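Local coordinates for hypothetical protein (Sebaldella termitidis, PDB 4M1A), which is of unknown function but forms a trimer of alpha/beta subunits and belongs to the DUF1904 family of the MIF clan, at residues A19-E24 with F36-V41; V60-F63 with A69-K72. One frame throughout, in Å; residues are numbered along the deposited sequence.

Contacts 1 and 2 each lay a helix on the same beta sheet, and in both the touching surfaces are mainly apolar. Contact 1 joins helix 21-29 to strand 37-47, and contact 2 joins strand 56-62 to helix 67-82; their centres lie 13 Å apart and they do not touch each other. In both, every residue that touches is buried, and no hydrogen bond crosses between the segments. The chemistry differs all the same. Contact 1 is leucine and alanine against two phenylalanines, bordered by a second subunit, whereas contact 2 sets a tryptophan against the aliphatic part of an arginine whose charged end serves an aspartate nearby and reaches toward the third subunit.

Contact 1 of 2, residues A19-E24 with F36-V41; sequences AGLADE and FTFEYV
Leu-21 and Ala-22, in the first turn of helix 21-29, receive the ring of Phe-38 from strand 37-47, a helix-on-sheet contact in the alpha/beta fold of a DUF1904 subunit. The tight part is the far half of that ring. Leu-21 CD2 comes to 3.6 Å from Phe-38 CE1, with Leu-21 CG close behind, and on the other flank Ala-22 CB lies 4.0 Å from Phe-38 CE2. The outermost ring carbon, Phe-38 CZ, comes up against the backbone, 4.0 Å from Ala-22 N. The torsions explain the reach: Leu-21 CG stands anti to the backbone N (chi1 -170°), which carries its CD2 branch to the ring, while Phe-38 CG is anti to its own carbonyl carbon. An alanine in place of Phe-38 would remove the ring and is likely to open a gap beneath the helix start, leaving Leu-21 CD2 and Ala-22 CB without their shared partner. Phe-36 adds a smaller touch, and its side chain also touches Leu-25 and Ala-29 farther along the same helix. Behind Leu-21 lies helix 67-82, through Leu-76 and Phe-77.

The outer side of the helix is different. Asp-23 is exposed and turned from the strand, and Gly-20, at the N-cap position, gives its backbone N to Asp-48 of the second subunit. Across that interface the sheet continues, since residues 38-41 pair antiparallel with a strand of the neighbouring chain. Back inside the subunit, Phe-36 meets Ala-22 through its methylene, CB 4.1 Å from Ala-22 CB, and through ring atom CD1, which lies near Ala-22 O.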
loop_
_atom_site.group_PDB
_atom_site.type_symbol
_atom_site.label_atom_id
_atom_site.label_comp_id
_atom_site.label_asym_id
_atom_site.label_seq_id
_atom_site.Cartn_x
_atom_site.Cartn_y
_atom_site.Cartn_z
ATOM N N ALA A 19 -10.713 5.589 18.726
ATOM C CA ALA A 19 -11.587 5.432 19.953
ATOM C C ALA A 19 -13.029 5.430 19.493
ATOM O O ALA A 19 -13.496 6.405 18.917
ATOM C CB ALA A 19 -11.310 6.555 20.955
ATOM N N GLY A 20 -13.719 4.335 19.754
ATOM C CA GLY A 20 -15.156 4.179 19.403
ATOM C C GLY A 20 -15.437 3.940 17.923
ATOM O O GLY A 20 -16.605 3.803 17.509
ATOM N N LEU A 21 -14.367 3.935 17.097
ATOM C CA LEU A 21 -14.550 4.110 15.660
ATOM C C LEU A 21 -15.141 2.869 15.029
ATOM O O LEU A 21 -16.006 2.971 14.135
ATOM C CB LEU A 21 -13.216 4.461 14.941
ATOM C CG LEU A 21 -13.341 4.886 13.480
ATOM C CD1 LEU A 21 -14.342 6.049 13.262
ATOM C CD2 LEU A 21 -11.949 5.295 13.069
ATOM N N ALA A 22 -14.737 1.709 15.478
ATOM C CA ALA A 22 -15.225 0.479 14.863
ATOM C C ALA A 22 -16.721 0.289 15.144
ATOM O O ALA A 22 -17.392 -0.262 14.320
ATOM C CB ALA A 22 -14.489 -0.725 15.351
ATOM N N ASP A 23 -17.209 0.715 16.335
ATOM C CA ASP A 23 -18.688 0.738 16.593
ATOM C C ASP A 23 -19.392 1.548 15.560
ATOM O O ASP A 23 -20.390 1.119 14.968
ATOM C CB ASP A 23 -18.995 1.417 17.939
ATOM C CG ASP A 23 -18.305 0.753 19.104
ATOM O OD1 ASP A 23 -18.229 -0.521 19.046
ATOM O OD2 ASP A 23 -17.890 1.540 20.074
ATOM N N GLU A 24 -18.963 2.789 15.351
ATOM C CA GLU A 24 -19.643 3.644 14.399
ATOM C C GLU A 24 -19.557 3.116 13.015
ATOM O O GLU A 24 -20.501 3.104 12.217
ATOM C CB GLU A 24 -18.997 5.044 14.382
ATOM C CG GLU A 24 -19.526 5.943 13.255
ATOM C CD GLU A 24 -20.968 6.473 13.426
ATOM O OE1 GLU A 24 -21.811 5.886 14.162
ATOM O OE2 GLU A 24 -21.247 7.449 12.743
ATOM N N PHE A 36 -13.136 -4.655 11.810
ATOM C CA PHE A 36 -12.318 -3.502 11.411
ATOM C C PHE A 36 -10.949 -3.602 11.983
ATOM O O PHE A 36 -10.800 -3.939 13.184
ATOM C CB PHE A 36 -13.005 -2.155 11.843
ATOM C CG PHE A 36 -14.222 -1.853 11.063
ATOM C CD1 PHE A 36 -15.464 -2.457 11.398
ATOM C CD2 PHE A 36 -14.161 -1.064 9.950
ATOM C CE1 PHE A 36 -16.598 -2.183 10.618
ATOM C CE2 PHE A 36 -15.271 -0.831 9.181
ATOM C CZ PHE A 36 -16.513 -1.388 9.526
ATOM N N THR A 37 -9.896 -3.286 11.166
ATOM C CA THR A 37 -8.560 -3.034 11.665
ATOM C C THR A 37 -8.165 -1.595 11.269
ATOM O O THR A 37 -8.702 -1.018 10.299
ATOM C CB THR A 37 -7.504 -4.049 11.087
ATOM O OG1 THR A 37 -7.401 -3.821 9.688
ATOM C CG2 THR A 37 -7.866 -5.481 11.334
ATOM N N PHE A 38 -7.264 -1.021 12.047
ATOM C CA PHE A 38 -6.773 0.332 11.863
ATOM C C PHE A 38 -5.270 0.317 12.004
ATOM O O PHE A 38 -4.734 -0.256 13.010
ATOM C CB PHE A 38 -7.363 1.266 12.899
ATOM C CG PHE A 38 -8.849 1.208 12.988
ATOM C CD1 PHE A 38 -9.643 2.023 12.175
ATOM C CD2 PHE A 38 -9.452 0.313 13.857
ATOM C CE1 PHE A 38 -11.041 1.938 12.249
ATOM C CE2 PHE A 38 -10.827 0.253 13.938
ATOM C CZ PHE A 38 -11.605 1.052 13.104
ATOM N N GLU A 39 -4.608 1.001 11.085
ATOM C CA GLU A 39 -3.142 1.156 11.161
ATOM C C GLU A 39 -2.695 2.557 10.956
ATOM O O GLU A 39 -3.228 3.285 10.098
ATOM C CB GLU A 39 -2.513 0.384 10.025
ATOM C CG GLU A 39 -2.709 -1.041 10.093
ATOM C CD GLU A 39 -2.302 -1.701 8.769
ATOM O OE1 GLU A 39 -1.053 -1.756 8.517
ATOM O OE2 GLU A 39 -3.220 -2.162 8.023
ATOM N N TYR A 40 -1.670 2.938 11.672
ATOM C CA TYR A 40 -0.775 4.013 11.311
ATOM C C TYR A 40 0.280 3.413 10.356
ATOM O O TYR A 40 0.867 2.372 10.684
ATOM C CB TYR A 40 -0.069 4.522 12.586
ATOM C CG TYR A 40 1.161 5.343 12.349
ATOM C CD1 TYR A 40 1.077 6.692 12.147
ATOM C CD2 TYR A 40 2.440 4.779 12.355
ATOM C CE1 TYR A 40 2.209 7.451 11.937
ATOM C CE2 TYR A 40 3.585 5.558 12.125
ATOM C CZ TYR A 40 3.469 6.880 12.000
ATOM O OH TYR A 40 4.580 7.685 11.801
ATOM N N VAL A 41 0.519 4.058 9.235
ATOM C CA VAL A 41 1.537 3.620 8.263
ATOM C C VAL A 41 2.716 4.609 8.345
ATOM O O VAL A 41 2.502 5.801 8.238
ATOM C CB VAL A 41 1.007 3.582 6.807
ATOM C CG1 VAL A 41 2.082 2.952 5.949
ATOM C CG2 VAL A 41 -0.288 2.759 6.789
#

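Contact 2 of 2, residues V60-F63 with A69-K72; sequences VLWF and ARDK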
loop_
_atom_site.group_PDB
_atom_site.type_symbol
_atom_site.label_atom_id
_atom_site.label_comp_id
_atom_site.label_asym_id
_atom_site.label_seq_id
_atom_site.Cartn_x
_atom_site.Cartn_y
_atom_site.Cartn_z
ATOM N N VAL A 60 -9.230 2.797 2.771
ATOM C CA VAL A 60 -10.185 1.867 3.321
ATOM C C VAL A 60 -10.193 0.669 2.368
ATOM O O VAL A 60 -10.657 0.785 1.216
ATOM C CB VAL A 60 -11.582 2.480 3.366
ATOM C CG1 VAL A 60 -12.594 1.476 3.840
ATOM C CG2 VAL A 60 -11.558 3.707 4.308
ATOM N N LEU A 61 -9.730 -0.453 2.848
ATOM C CA LEU A 61 -9.791 -1.725 2.086
ATOM C C LEU A 61 -10.974 -2.508 2.559
ATOM O O LEU A 61 -11.053 -2.917 3.732
ATOM C CB LEU A 61 -8.495 -2.538 2.275
ATOM C CG LEU A 61 -7.210 -2.036 1.652
ATOM C CD1 LEU A 61 -6.689 -0.786 2.331
ATOM C CD2 LEU A 61 -6.139 -3.145 1.707
ATOM N N TRP A 62 -11.946 -2.759 1.653
ATOM C CA TRP A 62 -13.155 -3.446 2.053
ATOM C C TRP A 62 -13.839 -4.127 0.879
ATOM O O TRP A 62 -13.489 -3.858 -0.303
ATOM C CB TRP A 62 -14.142 -2.485 2.718
ATOM C CG TRP A 62 -14.740 -1.400 1.869
ATOM C CD1 TRP A 62 -14.493 -1.082 0.565
ATOM C CD2 TRP A 62 -15.804 -0.565 2.284
ATOM N NE1 TRP A 62 -15.347 -0.051 0.163
ATOM C CE2 TRP A 62 -16.132 0.284 1.224
ATOM C CE3 TRP A 62 -16.473 -0.419 3.529
ATOM C CZ2 TRP A 62 -17.163 1.265 1.331
ATOM C CZ3 TRP A 62 -17.495 0.505 3.608
ATOM C CH2 TRP A 62 -17.798 1.352 2.541
ATOM N N PHE A 63 -14.796 -4.981 1.211
ATOM C CA PHE A 63 -15.780 -5.467 0.222
ATOM C C PHE A 63 -16.729 -4.271 -0.035
ATOM O O PHE A 63 -17.318 -3.721 0.882
ATOM C CB PHE A 63 -16.479 -6.763 0.671
ATOM C CG PHE A 63 -15.512 -7.907 0.875
ATOM C CD1 PHE A 63 -14.782 -8.377 -0.168
ATOM C CD2 PHE A 63 -15.329 -8.486 2.107
ATOM C CE1 PHE A 63 -13.851 -9.399 0.030
ATOM C CE2 PHE A 63 -14.435 -9.530 2.295
ATOM C CZ PHE A 63 -13.668 -9.963 1.260
ATOM N N ALA A 69 -22.987 4.301 2.027
ATOM C CA ALA A 69 -22.101 3.929 3.125
ATOM C C ALA A 69 -20.726 4.637 2.973
ATOM O O ALA A 69 -20.122 5.086 3.939
ATOM C CB ALA A 69 -21.994 2.424 3.249
ATOM N N ARG A 70 -20.237 4.709 1.751
ATOM C CA ARG A 70 -18.973 5.302 1.418
ATOM C C ARG A 70 -18.938 6.760 1.677
ATOM O O ARG A 70 -17.988 7.279 2.319
ATOM C CB ARG A 70 -18.713 4.892 -0.073
ATOM C CG ARG A 70 -17.289 4.857 -0.448
ATOM C CD ARG A 70 -16.974 4.247 -1.826
ATOM N NE ARG A 70 -17.781 4.722 -2.870
ATOM C CZ ARG A 70 -18.615 4.020 -3.614
ATOM N NH1 ARG A 70 -18.808 2.717 -3.494
ATOM N NH2 ARG A 70 -19.244 4.663 -4.546
ATOM N N ASP A 71 -19.981 7.478 1.239
ATOM C CA ASP A 71 -20.092 8.844 1.481
ATOM C C ASP A 71 -20.137 9.143 3.033
ATOM O O ASP A 71 -19.526 10.132 3.476
ATOM C CB ASP A 71 -21.382 9.446 0.890
ATOM C CG ASP A 71 -21.324 9.650 -0.637
ATOM O OD1 ASP A 71 -20.261 9.370 -1.266
ATOM O OD2 ASP A 71 -22.354 10.100 -1.185
ATOM N N LYS A 72 -20.829 8.329 3.775
ATOM C CA LYS A 72 -21.013 8.571 5.237
ATOM C C LYS A 72 -19.678 8.334 5.943
ATOM O O LYS A 72 -19.310 9.096 6.847
ATOM C CB LYS A 72 -22.060 7.656 5.815
ATOM C CG LYS A 72 -23.504 8.129 5.462
ATOM C CD LYS A 72 -24.561 7.206 5.997
ATOM C CE LYS A 72 -25.959 7.928 5.810
ATOM N NZ LYS A 72 -26.946 7.126 6.502
#
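A buried, largely apolar contact between a strand and the helix that follows it packs the indole of Trp-62 against Ala-69 and Arg-70, joining strand 56-62 to the early part of helix 67-82. The benzene half of the indole does the touching. Its CZ2 lies 4.0 Å from Arg-70 CG and 4.2 Å from Arg-70 CB, while CH2 is 4.4 Å from Ala-69 CB, a more distant approach. Both partners meet the ring obliquely. Trp-62 holds CG between its backbone N and carbonyl carbon (chi1 66°), a sterically demanding setting that projects the indole from the strand to the helix. Val-60 CG1 rests over one face of the indole, nearer its margin than its middle, at a height of 4.0 Å, so the indole is flanked by a neighbour from its own strand.

Arg-70 divides its roles along its length. Its aliphatic start packs on the indole, then the chain bends at chi3 (47°), and the guanidinium plane stands 80° from the ring plane, so that no parallel cation-pi stack forms. The charge has another mate: Arg-70 NH1 makes a salt bridge with OD1 of Asp-64, in the connection between strand and helix, and the same oxygen accepts a weak hydrogen bond from Trp-62 NE1. One carboxylate oxygen therefore holds the Arg-70 guanidinium and, weakly, the indole N-H. Ile-73 and Phe-93 extend the packing round Trp-62, and Met-100 of the third subunit packs on Arg-70. Such packing, with a helix laid over the strand that leads into it, belongs to the beta-alpha-beta unit formed here by strand 56-62, helix 67-82 and strand 89-95.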